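Local coordinates for aminotransferase, classes I and II (Silicibacter pomeroyi DSS-3, PDB 3H14), which probably catalyses the pyridoxal-phosphate-dependent transfer of the amino group of L-aspartate to 2-oxoglutarate, giving oxaloacetate and L-glutamate, at residues G44-A49 and F232-W237; I120-Y125 and D347-R352; R32-E37 and I368-D373; L178-M183 and K211-L216; R93-P98 and M242-D247. All coordinates share one frame; numbering follows the deposited sequence.

Contact 1 (G44-A49 and F232-W237)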
# COMPACT_ATOMS: atom_id res chain seq x y z
N GLY A 44 13.18 -4.72 -9.83
CA GLY A 44 13.10 -6.04 -9.23
C GLY A 44 13.87 -6.13 -7.93
O GLY A 44 14.35 -5.14 -7.38
N ALA A 45 13.99 -7.36 -7.42
CA ALA A 45 14.73 -7.61 -6.19
C ALA A 45 16.16 -7.09 -6.28
O ALA A 45 16.80 -7.16 -7.34
CB ALA A 45 14.73 -9.09 -5.86
N PRO A 46 16.66 -6.55 -5.18
CA PRO A 46 18.01 -6.01 -5.21
C PRO A 46 19.06 -7.10 -5.52
O PRO A 46 18.86 -8.28 -5.25
CB PRO A 46 18.18 -5.43 -3.81
CG PRO A 46 17.19 -6.15 -2.97
CD PRO A 46 16.05 -6.46 -3.84
N ARG A 47 20.16 -6.69 -6.12
CA ARG A 47 21.20 -7.64 -6.58
C ARG A 47 21.69 -8.59 -5.48
O ARG A 47 21.86 -9.77 -5.74
CB ARG A 47 22.40 -6.88 -7.19
N GLY A 48 21.89 -8.08 -4.27
CA GLY A 48 22.32 -8.90 -3.11
C GLY A 48 21.33 -9.99 -2.73
O GLY A 48 21.71 -11.10 -2.37
N ALA A 49 20.04 -9.67 -2.80
CA ALA A 49 18.99 -10.65 -2.65
C ALA A 49 19.05 -11.74 -3.71
O ALA A 49 18.91 -12.92 -3.41
CB ALA A 49 17.59 -9.94 -2.66
N PHE A 232 11.66 -2.64 -0.20
CA PHE A 232 12.62 -3.75 -0.44
C PHE A 232 12.56 -4.33 -1.84
O PHE A 232 13.38 -5.17 -2.17
CB PHE A 232 12.50 -4.80 0.64
CG PHE A 232 12.85 -4.27 1.97
CD1 PHE A 232 14.19 -4.09 2.31
CD2 PHE A 232 11.86 -3.90 2.86
CE1 PHE A 232 14.54 -3.55 3.53
CE2 PHE A 232 12.19 -3.40 4.09
CZ PHE A 232 13.56 -3.21 4.43
N SER A 233 11.59 -3.86 -2.64
CA SER A 233 11.55 -4.09 -4.09
C SER A 233 11.43 -5.56 -4.47
O SER A 233 11.96 -5.95 -5.51
CB SER A 233 12.78 -3.46 -4.76
OG SER A 233 12.57 -3.29 -6.17
N MSE A 234 10.71 -6.35 -3.68
CA MSE A 234 10.49 -7.76 -3.98
C MSE A 234 9.03 -8.09 -4.25
O MSE A 234 8.50 -9.11 -3.79
CB MSE A 234 11.05 -8.63 -2.84
CG MSE A 234 12.51 -8.48 -2.72
SE MSE A 234 13.24 -9.51 -1.26
CE MSE A 234 12.66 -11.25 -1.87
N THR A 235 8.35 -7.22 -5.00
CA THR A 235 7.03 -7.55 -5.50
C THR A 235 7.14 -8.84 -6.29
O THR A 235 8.06 -9.04 -7.05
CB THR A 235 6.45 -6.39 -6.40
OG1 THR A 235 6.11 -5.27 -5.58
CG2 THR A 235 5.22 -6.88 -7.19
N GLY A 236 6.21 -9.75 -6.06
CA GLY A 236 6.17 -11.01 -6.79
C GLY A 236 6.76 -12.18 -6.00
O GLY A 236 6.57 -13.32 -6.37
N TRP A 237 7.48 -11.89 -4.93
CA TRP A 237 8.19 -12.92 -4.15
C TRP A 237 7.38 -13.51 -2.99
O TRP A 237 7.78 -14.50 -2.37
CB TRP A 237 9.50 -12.32 -3.63
CG TRP A 237 10.52 -12.12 -4.72
CD1 TRP A 237 10.70 -11.01 -5.48
CD2 TRP A 237 11.53 -13.05 -5.14
NE1 TRP A 237 11.75 -11.19 -6.35
CE2 TRP A 237 12.28 -12.43 -6.16
CE3 TRP A 237 11.87 -14.36 -4.75
CZ2 TRP A 237 13.32 -13.07 -6.83
CZ3 TRP A 237 12.91 -15.00 -5.41
CH2 TRP A 237 13.64 -14.35 -6.43
O HOH W 1 12.69 -9.49 -8.60
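S233 reaches across to G44: its hydroxyl OG donates to G44 O at 2.8 Å, meeting that oxygen from well above the carbonyl plane, 57° out of it. OG stands anti to the backbone N (chi1 -162°), and it also hydrogen-bonds T43 OG1, just before G44. An alanine at S233 would probably leave both G44 O and T43 OG1 without this mate and let the loop around G44 shift. Next along, A45 CB touches two side chains, 3.9 Å from M234 CG and 3.7 Å from W237 NE1, while A45 CA brings its hydrogen to S233 O in a CA-H...O contact of 3.3 Å. Water 1 bridges A45 and W237, accepting from A45 N at 2.8 Å and from W237 NE1 at 3.0 Å, in the plane of the indole. F232-W237 follows strand 223-227 and falls in the signature region of the aminotransferase family, which holds the lysine that carries the cofactor; G44-A49 leads into helix 47-57, with P46 as its N-cap residue. P46 CD rests 3.4 Å from F232 O. The selenomethionine M234 bends at chi3, and its CE lies over one face of the W237 ring, 3.6 Å above the plane toward the rim. A type II turn from M234 to W237 brings the indole round, and helix 265-274 backs M234 through A270 and A274.

Contact 2 (I120-Y125 and D347-R352)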
# COMPACT_ATOMS: atom_id res chain seq x y z
N ILE A 120 -12.29 1.22 7.71
CA ILE A 120 -11.20 1.47 6.74
C ILE A 120 -11.46 2.80 6.05
O ILE A 120 -12.57 3.08 5.64
CB ILE A 120 -11.11 0.34 5.68
CG1 ILE A 120 -12.47 0.09 5.03
CG2 ILE A 120 -10.63 -0.98 6.35
CD1 ILE A 120 -12.50 -1.03 3.99
N GLY A 121 -10.45 3.64 5.96
CA GLY A 121 -10.62 4.96 5.29
C GLY A 121 -10.87 4.84 3.81
O GLY A 121 -10.33 3.95 3.15
N ALA A 122 -11.70 5.74 3.25
CA ALA A 122 -11.92 5.81 1.82
C ALA A 122 -11.55 7.25 1.48
O ALA A 122 -12.14 8.14 2.05
CB ALA A 122 -13.40 5.53 1.47
N PRO A 123 -10.55 7.49 0.61
CA PRO A 123 -9.86 6.54 -0.26
C PRO A 123 -8.91 5.65 0.50
O PRO A 123 -8.31 6.08 1.50
CB PRO A 123 -9.04 7.44 -1.20
CG PRO A 123 -8.80 8.69 -0.36
CD PRO A 123 -10.04 8.86 0.44
N GLY A 124 -8.79 4.42 0.03
CA GLY A 124 -7.82 3.47 0.55
C GLY A 124 -7.54 2.30 -0.40
O GLY A 124 -8.06 2.21 -1.50
N TYR A 125 -6.67 1.41 0.07
CA TYR A 125 -6.24 0.27 -0.72
C TYR A 125 -7.45 -0.56 -1.10
O TYR A 125 -8.23 -0.93 -0.21
CB TYR A 125 -5.26 -0.52 0.13
CG TYR A 125 -4.68 -1.75 -0.51
CD1 TYR A 125 -4.14 -1.72 -1.78
CD2 TYR A 125 -4.59 -2.94 0.21
CE1 TYR A 125 -3.58 -2.89 -2.35
CE2 TYR A 125 -4.02 -4.07 -0.33
CZ TYR A 125 -3.53 -4.04 -1.61
OH TYR A 125 -2.97 -5.20 -2.11
N ASP A 347 -11.72 2.58 -7.62
CA ASP A 347 -11.23 1.42 -6.82
C ASP A 347 -10.90 1.80 -5.38
O ASP A 347 -10.99 0.94 -4.50
CB ASP A 347 -9.96 0.80 -7.42
CG ASP A 347 -10.21 -0.05 -8.67
OD1 ASP A 347 -11.31 -0.71 -8.78
OD2 ASP A 347 -9.28 -0.07 -9.55
N PHE A 348 -10.47 3.05 -5.16
CA PHE A 348 -10.06 3.49 -3.84
C PHE A 348 -11.21 4.09 -3.04
O PHE A 348 -11.22 4.00 -1.79
CB PHE A 348 -8.91 4.51 -3.94
CG PHE A 348 -7.85 4.08 -4.89
CD1 PHE A 348 -6.97 3.05 -4.55
CD2 PHE A 348 -7.79 4.62 -6.20
CE1 PHE A 348 -6.01 2.60 -5.44
CE2 PHE A 348 -6.82 4.16 -7.11
CZ PHE A 348 -5.95 3.15 -6.73
N ASP A 349 -12.15 4.70 -3.75
CA ASP A 349 -13.24 5.45 -3.11
C ASP A 349 -14.45 5.32 -4.01
O ASP A 349 -14.63 6.09 -4.96
CB ASP A 349 -12.83 6.91 -2.85
CG ASP A 349 -13.86 7.69 -2.05
OD1 ASP A 349 -15.04 7.29 -2.06
OD2 ASP A 349 -13.50 8.71 -1.45
N PRO A 350 -15.28 4.29 -3.77
CA PRO A 350 -16.45 4.03 -4.59
C PRO A 350 -17.49 5.15 -4.63
O PRO A 350 -18.21 5.26 -5.61
CB PRO A 350 -17.05 2.75 -3.95
CG PRO A 350 -15.89 2.09 -3.32
CD PRO A 350 -15.08 3.22 -2.77
N GLU A 351 -17.56 5.97 -3.60
CA GLU A 351 -18.54 7.03 -3.54
C GLU A 351 -18.06 8.30 -4.24
O GLU A 351 -18.89 9.00 -4.82
CB GLU A 351 -18.90 7.36 -2.07
N ARG A 352 -16.77 8.63 -4.11
CA ARG A 352 -16.20 9.87 -4.66
C ARG A 352 -15.15 9.67 -5.75
O ARG A 352 -14.66 10.68 -6.31
CB ARG A 352 -15.58 10.68 -3.56
CG ARG A 352 -16.57 11.09 -2.47
CD ARG A 352 -15.86 11.89 -1.40
NE ARG A 352 -14.90 11.04 -0.70
CZ ARG A 352 -14.25 11.39 0.41
NH1 ARG A 352 -14.47 12.57 0.98
NH2 ARG A 352 -13.39 10.53 0.96
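A122, P123 and G124 meet F348, D349 and R352 in a buried loop-to-strand-end contact where the two sheets of the chain approach each other: I120-Y125 ends strand 117-122 of the seven-stranded sheet, and D347-R352 links strands 340-344 and 356-360 of the four-stranded one. It thus ties the large, cofactor-binding half of the aminotransferase fold to the small half. One backbone bond spans it, G124 N to F348 O at 3.1 Å, and F348 CA answers with a CA-H...O contact to G124 O. That same oxygen lies at the edge of the F348 ring, 3.3 Å from CD1. The cis peptide before P123 turns the chain here, and P123 CB packs on F348 CB at 4.0 Å. D349 works mainly on its own loop. OD1 takes R352 N at 3.0 Å, an Asx motif, and R352 grips OD2 side-on, NE at 2.8 Å and NH2 at 3.0 Å, with that oxygen close to the guanidinium plane. Beside this salt bridge lie A122 CB, near D349 CG, and P123 CD, 3.8 Å from R352 NH2. An alanine at D349 would probably leave the R352 guanidinium without its carboxylate and free the turn to open. Around the contact, R129 of helix 126-134 also bonds F348 O, Y317 of strand 315-319 backs P123 and D349, and R352 NH1 reaches T144 O just beyond strand 138-143.

Contact 3 (R32-E37 and I368-D373)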
# COMPACT_ATOMS: atom_id res chain seq x y z
N ARG A 32 4.47 2.49 -27.33
CA ARG A 32 5.08 2.52 -26.02
C ARG A 32 4.19 3.37 -25.14
O ARG A 32 3.87 4.52 -25.47
CB ARG A 32 6.51 3.02 -26.04
CG ARG A 32 7.15 3.25 -24.66
CD ARG A 32 8.59 3.40 -24.77
NE ARG A 32 9.21 3.84 -23.53
CZ ARG A 32 9.60 5.07 -23.23
NH1 ARG A 32 9.46 6.09 -24.08
NH2 ARG A 32 10.20 5.27 -22.05
N ILE A 33 3.75 2.76 -24.04
CA ILE A 33 2.86 3.40 -23.04
C ILE A 33 3.67 3.70 -21.80
O ILE A 33 4.48 2.87 -21.38
CB ILE A 33 1.70 2.43 -22.69
CG1 ILE A 33 0.83 2.16 -23.92
CG2 ILE A 33 0.81 2.94 -21.51
CD1 ILE A 33 0.25 3.45 -24.60
N ILE A 34 3.45 4.86 -21.18
CA ILE A 34 4.09 5.19 -19.93
C ILE A 34 3.14 4.71 -18.82
O ILE A 34 1.95 5.07 -18.76
CB ILE A 34 4.43 6.68 -19.79
CG1 ILE A 34 5.34 7.14 -20.94
CG2 ILE A 34 5.10 6.95 -18.43
CD1 ILE A 34 6.72 6.49 -20.94
N HIS A 35 3.67 3.87 -17.95
CA HIS A 35 2.85 3.11 -16.99
C HIS A 35 2.87 3.88 -15.70
O HIS A 35 3.83 3.79 -14.96
CB HIS A 35 3.40 1.71 -16.82
CG HIS A 35 2.99 0.80 -17.93
ND1 HIS A 35 1.82 0.09 -17.89
CD2 HIS A 35 3.56 0.52 -19.12
CE1 HIS A 35 1.69 -0.60 -19.01
NE2 HIS A 35 2.73 -0.34 -19.78
N MSE A 36 1.85 4.73 -15.52
CA MSE A 36 1.62 5.48 -14.28
C MSE A 36 0.43 4.95 -13.48
O MSE A 36 -0.10 5.62 -12.59
CB MSE A 36 1.48 6.98 -14.58
CG MSE A 36 2.75 7.53 -15.13
SE MSE A 36 2.67 9.48 -15.45
CE MSE A 36 4.53 9.87 -15.20
N GLU A 37 0.06 3.71 -13.75
CA GLU A 37 -1.10 3.04 -13.16
C GLU A 37 -0.80 1.95 -12.13
O GLU A 37 -1.74 1.45 -11.50
CB GLU A 37 -2.01 2.45 -14.24
CG GLU A 37 -1.69 1.03 -14.82
CD GLU A 37 -0.43 0.95 -15.67
OE1 GLU A 37 0.42 1.87 -15.60
OE2 GLU A 37 -0.28 -0.06 -16.38
N ILE A 368 9.01 9.06 -16.30
CA ILE A 368 8.20 10.11 -15.66
C ILE A 368 8.30 11.41 -16.47
O ILE A 368 7.30 12.02 -16.81
CB ILE A 368 8.60 10.32 -14.18
CG1 ILE A 368 8.28 9.07 -13.33
CG2 ILE A 368 7.96 11.56 -13.57
CD1 ILE A 368 7.10 8.22 -13.79
N GLU A 369 9.53 11.80 -16.83
CA GLU A 369 9.72 12.96 -17.70
C GLU A 369 8.89 12.80 -18.95
O GLU A 369 8.16 13.70 -19.33
CB GLU A 369 11.19 13.15 -18.04
CG GLU A 369 12.02 13.65 -16.88
CD GLU A 369 13.54 13.81 -17.18
OE1 GLU A 369 14.08 13.08 -18.06
OE2 GLU A 369 14.19 14.66 -16.49
N GLU A 370 9.00 11.65 -19.61
CA GLU A 370 8.20 11.35 -20.79
C GLU A 370 6.69 11.38 -20.54
O GLU A 370 5.91 11.91 -21.36
CB GLU A 370 8.62 10.00 -21.38
CG GLU A 370 7.90 9.58 -22.66
CD GLU A 370 8.24 10.45 -23.86
OE1 GLU A 370 9.39 10.93 -23.96
OE2 GLU A 370 7.34 10.65 -24.70
N GLY A 371 6.26 10.81 -19.41
CA GLY A 371 4.85 10.83 -19.08
C GLY A 371 4.29 12.24 -18.92
O GLY A 371 3.19 12.54 -19.39
N LEU A 372 5.04 13.07 -18.23
CA LEU A 372 4.63 14.45 -18.00
C LEU A 372 4.57 15.26 -19.29
O LEU A 372 3.66 16.05 -19.45
CB LEU A 372 5.53 15.10 -16.96
CG LEU A 372 5.37 14.47 -15.58
CD1 LEU A 372 6.44 14.95 -14.67
CD2 LEU A 372 4.00 14.78 -14.98
N ASP A 373 5.50 15.02 -20.23
CA ASP A 373 5.46 15.65 -21.56
C ASP A 373 4.21 15.28 -22.33
O ASP A 373 3.57 16.13 -22.98
CB ASP A 373 6.65 15.22 -22.41
CG ASP A 373 7.93 15.84 -21.96
OD1 ASP A 373 7.92 16.78 -21.15
OD2 ASP A 373 8.98 15.39 -22.46
O HOH W 2 10.96 8.74 -23.74
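The R32 guanidinium, poised beside E370, has I34 CD1 over one face, 3.8 Å above the plane and toward the rim, while water 2 lies in plane at its edge. That water accepts from R32 NH1 at 3.1 Å and donates to E370 OE1 at 2.7 Å, so it spans two opposite charges that do not touch. The guanidinium and E370 carboxylate planes stand 51° apart, and E370 OE2 is taken by R374 in a salt bridge. H35 leaves its backbone on the side away from the helix: I33 CG2 lies over one face of its imidazole and E37 OE2 at the edge, accepting from ND1 through its syn lone pair at 2.6 Å. From I34 onward the contact is apolar. I34 CD1 meets E370 CG at 3.7 Å, the two side chains crossing at about a right angle, and I34 CG2 lies on G371 CA. The selenomethionine M36 stretches its chain so that CE presses on I368 CD1 at 3.4 Å, a tight pair, and I368 is off a staggered position at chi2 (-29°). G371 makes this close approach possible, because a CB there would run into M36 CE. The contact lays strand 34-35 of the four-stranded sheet against helix 365-381. Strand 340-344 flanks it in the sheet, helix 17-28 lies against I33 and H35, and helix 278-302 packs on I368 and L372.

Contact 4 (L178-M183 and K211-L216)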
# COMPACT_ATOMS: atom_id res chain seq x y z
N LEU A 178 0.71 9.57 8.73
CA LEU A 178 0.25 9.89 10.08
C LEU A 178 1.47 10.17 10.93
O LEU A 178 2.35 9.30 11.10
CB LEU A 178 -0.50 8.71 10.68
CG LEU A 178 -1.84 8.42 10.01
CD1 LEU A 178 -2.34 7.01 10.31
CD2 LEU A 178 -2.85 9.45 10.40
N ASP A 179 1.52 11.38 11.48
CA ASP A 179 2.59 11.70 12.40
C ASP A 179 2.27 11.09 13.78
O ASP A 179 1.20 10.47 13.97
CB ASP A 179 2.85 13.21 12.41
CG ASP A 179 1.71 14.03 13.04
OD1 ASP A 179 0.69 13.50 13.54
OD2 ASP A 179 1.86 15.27 13.00
N HIS A 180 3.21 11.22 14.71
CA HIS A 180 3.10 10.65 16.05
C HIS A 180 1.80 11.03 16.78
O HIS A 180 1.17 10.18 17.42
CB HIS A 180 4.30 11.11 16.87
CG HIS A 180 4.50 10.33 18.12
ND1 HIS A 180 3.82 10.62 19.29
CD2 HIS A 180 5.30 9.28 18.40
CE1 HIS A 180 4.20 9.78 20.23
NE2 HIS A 180 5.09 8.94 19.72
N ALA A 181 1.42 12.31 16.69
CA ALA A 181 0.19 12.83 17.34
C ALA A 181 -1.06 12.21 16.73
O ALA A 181 -1.98 11.82 17.45
CB ALA A 181 0.11 14.35 17.23
N ALA A 182 -1.10 12.14 15.40
CA ALA A 182 -2.25 11.60 14.67
C ALA A 182 -2.45 10.11 14.93
O ALA A 182 -3.58 9.64 15.08
CB ALA A 182 -2.09 11.86 13.16
N MSE A 183 -1.33 9.40 15.02
CA MSE A 183 -1.32 7.97 15.27
C MSE A 183 -1.73 7.70 16.70
O MSE A 183 -2.55 6.84 16.95
CB MSE A 183 0.09 7.44 15.03
CG MSE A 183 0.27 5.95 15.24
SE MSE A 183 -0.62 4.82 13.91
CE MSE A 183 0.15 5.72 12.38
N LYS A 211 8.96 11.66 8.57
CA LYS A 211 9.43 10.37 9.09
C LYS A 211 8.23 9.46 9.39
O LYS A 211 7.28 9.87 10.06
CB LYS A 211 10.26 10.61 10.36
CG LYS A 211 10.84 9.39 10.99
CD LYS A 211 11.84 8.68 10.14
CE LYS A 211 12.24 7.34 10.78
NZ LYS A 211 11.16 6.32 10.58
N ALA A 212 8.27 8.22 8.90
CA ALA A 212 7.20 7.26 9.15
C ALA A 212 7.22 6.93 10.62
O ALA A 212 8.29 6.92 11.25
CB ALA A 212 7.35 5.99 8.30
N VAL A 213 6.03 6.73 11.19
CA VAL A 213 5.90 6.38 12.60
C VAL A 213 5.31 4.98 12.73
O VAL A 213 4.18 4.77 12.35
CB VAL A 213 4.99 7.36 13.38
CG1 VAL A 213 4.97 6.97 14.84
CG2 VAL A 213 5.48 8.81 13.21
N THR A 214 6.07 4.02 13.26
CA THR A 214 5.49 2.70 13.51
C THR A 214 4.54 2.79 14.69
O THR A 214 4.81 3.51 15.65
CB THR A 214 6.54 1.57 13.74
OG1 THR A 214 5.85 0.33 13.90
CG2 THR A 214 7.37 1.77 14.98
N ALA A 215 3.41 2.10 14.59
CA ALA A 215 2.46 2.01 15.69
C ALA A 215 3.10 1.48 16.96
O ALA A 215 2.63 1.79 18.05
CB ALA A 215 1.29 1.14 15.32
N LEU A 216 4.17 0.71 16.82
CA LEU A 216 4.97 0.21 17.96
C LEU A 216 5.61 1.31 18.83
O LEU A 216 5.91 1.08 19.98
CB LEU A 216 6.03 -0.77 17.47
CG LEU A 216 5.43 -1.95 16.68
CD1 LEU A 216 6.51 -2.88 16.24
CD2 LEU A 216 4.42 -2.71 17.53
O HOH W 3 3.37 7.01 9.92
O HOH W 4 4.71 10.46 9.59
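L178 O faces V213 and is met by two waters: water 3 sits 2.8 Å away and water 4 donates weakly at 3.0 Å. Each water also reaches the other segment, water 3 accepting from V213 N at 3.0 Å and water 4 donating to K211 O at 2.7 Å, so the link between the two backbones here is made through solvent. V213 makes the direct packing. Its CG2, anti to the carbonyl carbon, lies 3.8 Å from L178 O and 3.6 Å from H180 N, against the opening turn of the helix; CG1 approaches the H180 ring obliquely, nearest to CD2. That turn begins helix 180-192, the helix of the beta-alpha-beta crossover that joins the parallel strands 164-168 and 196-200. D179 is its N-cap residue, with OD1 accepting from A182 N at 2.9 Å. One turn in, the selenomethionine M183 folds back at chi2 (69°) and chi3, with CE near V213 O and SE 4.4 Å from A215 CB; F197 and L218 also pack on this side chain. K211-L216 lies in the connection after strand 196-200 and runs into a 3-10 segment at A215, where E201 fixes it by accepting from A215 N with OE2 and bonding T214 OG1 with OE1.

Contact 5 (R93-P98 and M242-D247)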
# COMPACT_ATOMS: atom_id res chain seq x y z
N ARG A 93 8.33 -11.77 18.38
CA ARG A 93 7.08 -11.10 18.00
C ARG A 93 6.96 -10.85 16.49
O ARG A 93 5.92 -10.37 16.06
CB ARG A 93 6.94 -9.75 18.75
CG ARG A 93 6.54 -9.94 20.20
CD ARG A 93 6.68 -8.67 21.00
NE ARG A 93 5.74 -7.69 20.50
CZ ARG A 93 5.77 -6.39 20.75
NH1 ARG A 93 6.67 -5.87 21.58
NH2 ARG A 93 4.84 -5.61 20.20
N VAL A 94 8.02 -11.12 15.73
CA VAL A 94 8.03 -10.97 14.27
C VAL A 94 7.55 -12.28 13.67
O VAL A 94 8.08 -13.34 14.00
CB VAL A 94 9.44 -10.60 13.73
CG1 VAL A 94 9.47 -10.49 12.12
CG2 VAL A 94 9.89 -9.33 14.35
N VAL A 95 6.47 -12.23 12.89
CA VAL A 95 5.94 -13.35 12.17
C VAL A 95 6.16 -13.12 10.65
O VAL A 95 5.70 -12.12 10.10
CB VAL A 95 4.44 -13.52 12.45
CG1 VAL A 95 3.83 -14.67 11.66
CG2 VAL A 95 4.19 -13.72 13.94
N ILE A 96 6.84 -14.07 10.01
CA ILE A 96 7.10 -14.00 8.59
C ILE A 96 5.87 -14.50 7.86
O ILE A 96 5.34 -15.55 8.19
CB ILE A 96 8.30 -14.86 8.22
CG1 ILE A 96 9.52 -14.46 9.04
CG2 ILE A 96 8.56 -14.76 6.71
CD1 ILE A 96 9.81 -12.92 9.11
N THR A 97 5.41 -13.75 6.86
CA THR A 97 4.16 -14.06 6.17
C THR A 97 4.43 -14.21 4.68
O THR A 97 5.45 -13.76 4.19
CB THR A 97 3.15 -12.90 6.29
OG1 THR A 97 3.72 -11.75 5.68
CG2 THR A 97 2.84 -12.59 7.75
N PRO A 98 3.50 -14.82 3.95
CA PRO A 98 3.65 -14.83 2.49
C PRO A 98 3.37 -13.45 1.81
O PRO A 98 2.91 -13.40 0.68
CB PRO A 98 2.66 -15.89 2.04
CG PRO A 98 1.67 -16.02 3.17
CD PRO A 98 2.32 -15.54 4.42
N MSE A 242 4.71 -9.52 9.95
CA MSE A 242 3.85 -8.79 10.84
C MSE A 242 4.48 -8.79 12.24
O MSE A 242 5.34 -9.61 12.54
CB MSE A 242 2.42 -9.39 10.80
CG MSE A 242 2.32 -10.83 11.20
SE MSE A 242 0.63 -11.71 10.72
CE MSE A 242 -0.55 -10.41 11.48
N VAL A 243 4.12 -7.80 13.05
CA VAL A 243 4.50 -7.76 14.45
C VAL A 243 3.21 -7.79 15.25
O VAL A 243 2.29 -7.01 14.98
CB VAL A 243 5.32 -6.49 14.79
CG1 VAL A 243 5.78 -6.45 16.28
CG2 VAL A 243 6.54 -6.35 13.84
N VAL A 244 3.15 -8.68 16.24
CA VAL A 244 2.01 -8.83 17.12
C VAL A 244 2.50 -8.77 18.58
O VAL A 244 3.69 -8.95 18.83
CB VAL A 244 1.26 -10.14 16.85
CG1 VAL A 244 0.86 -10.20 15.40
CG2 VAL A 244 2.15 -11.37 17.17
N PRO A 245 1.61 -8.48 19.52
CA PRO A 245 1.95 -8.49 20.95
C PRO A 245 2.53 -9.82 21.39
O PRO A 245 2.22 -10.83 20.80
CB PRO A 245 0.59 -8.25 21.62
CG PRO A 245 -0.23 -7.52 20.58
CD PRO A 245 0.19 -8.10 19.29
N GLU A 246 3.32 -9.84 22.47
CA GLU A 246 3.84 -11.11 23.01
C GLU A 246 2.76 -12.19 23.18
O GLU A 246 2.94 -13.34 22.77
CB GLU A 246 4.57 -10.88 24.35
CG GLU A 246 5.30 -12.13 24.85
CD GLU A 246 6.30 -11.84 25.97
OE1 GLU A 246 6.09 -10.86 26.73
OE2 GLU A 246 7.31 -12.58 26.08
N ASP A 247 1.62 -11.81 23.74
CA ASP A 247 0.54 -12.77 23.98
C ASP A 247 -0.24 -13.18 22.73
O ASP A 247 -1.10 -14.06 22.80
CB ASP A 247 -0.44 -12.28 25.09
CG ASP A 247 -1.13 -10.95 24.76
OD1 ASP A 247 -1.34 -10.62 23.59
OD2 ASP A 247 -1.49 -10.21 25.72
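R93-P98 and M242-D247 run antiparallel: V95 and M242 form a hydrogen-bonded pair, with V95 N to M242 O at 2.9 Å and M242 N to V95 O at 2.8 Å, next to the non-hydrogen-bonded pair of V94 and V243. Beyond the bridges V244 N still donates to R93 O at 3.2 Å, and the same oxygen takes a CA-H...O contact from V243 CA. Strand 94-97 is the outermost strand at this side of the seven-stranded sheet, and 240-243 is its inner neighbour. The R93 side chain adds a bond past the strand end. A bend at chi3 (65°) swings NE round to V244 O, where it donates at 2.9 Å in a nearly straight bond of 171°, with the oxygen in the guanidinium plane. CB and CG also lie close to V244 O, CG and CD near E246 N, and NH2 turns to D220 in a salt bridge. On the face that carries V95, the selenomethionine M242 has CG in the crowded position between backbone N and carbonyl carbon (chi1 60°). It lies side by side with V95, CG 3.6 Å from V95 CB, and the T97 side chain crosses it at about a right angle, CG2 3.8 Å from M242 SE. Helix 249-258 covers this face through V252, while V94 and V243 turn to helix 71-85. The edge strand is thus held by main-chain bonds between apolar layers, and R93, its charge probably balanced by D220, adds a side-chain bond where the strand pairing ends.

Contacts 2 to 5 are largely buried, while contact 1 is partly so. Contacts 2 and 5 both reach the seven-stranded sheet, contact 5 at the edge formed by strands 94-97 and 240-243, contact 2 toward the other edge; contact 4 lies on a crossover of that sheet and touches contact 5, L216 CD1 packing 3.6 Å from V243 CG1. Contact 3 belongs to the four-stranded sheet, whose connecting loop enters contact 2. Chemistry follows place: a backbone ladder in contact 5, a salt-bridged turn in contact 2, apolar helix packing with a water between two opposite charges in contact 3. Contacts 1 and 4 use bridging waters, backbone to indole in the first and between backbones in the second.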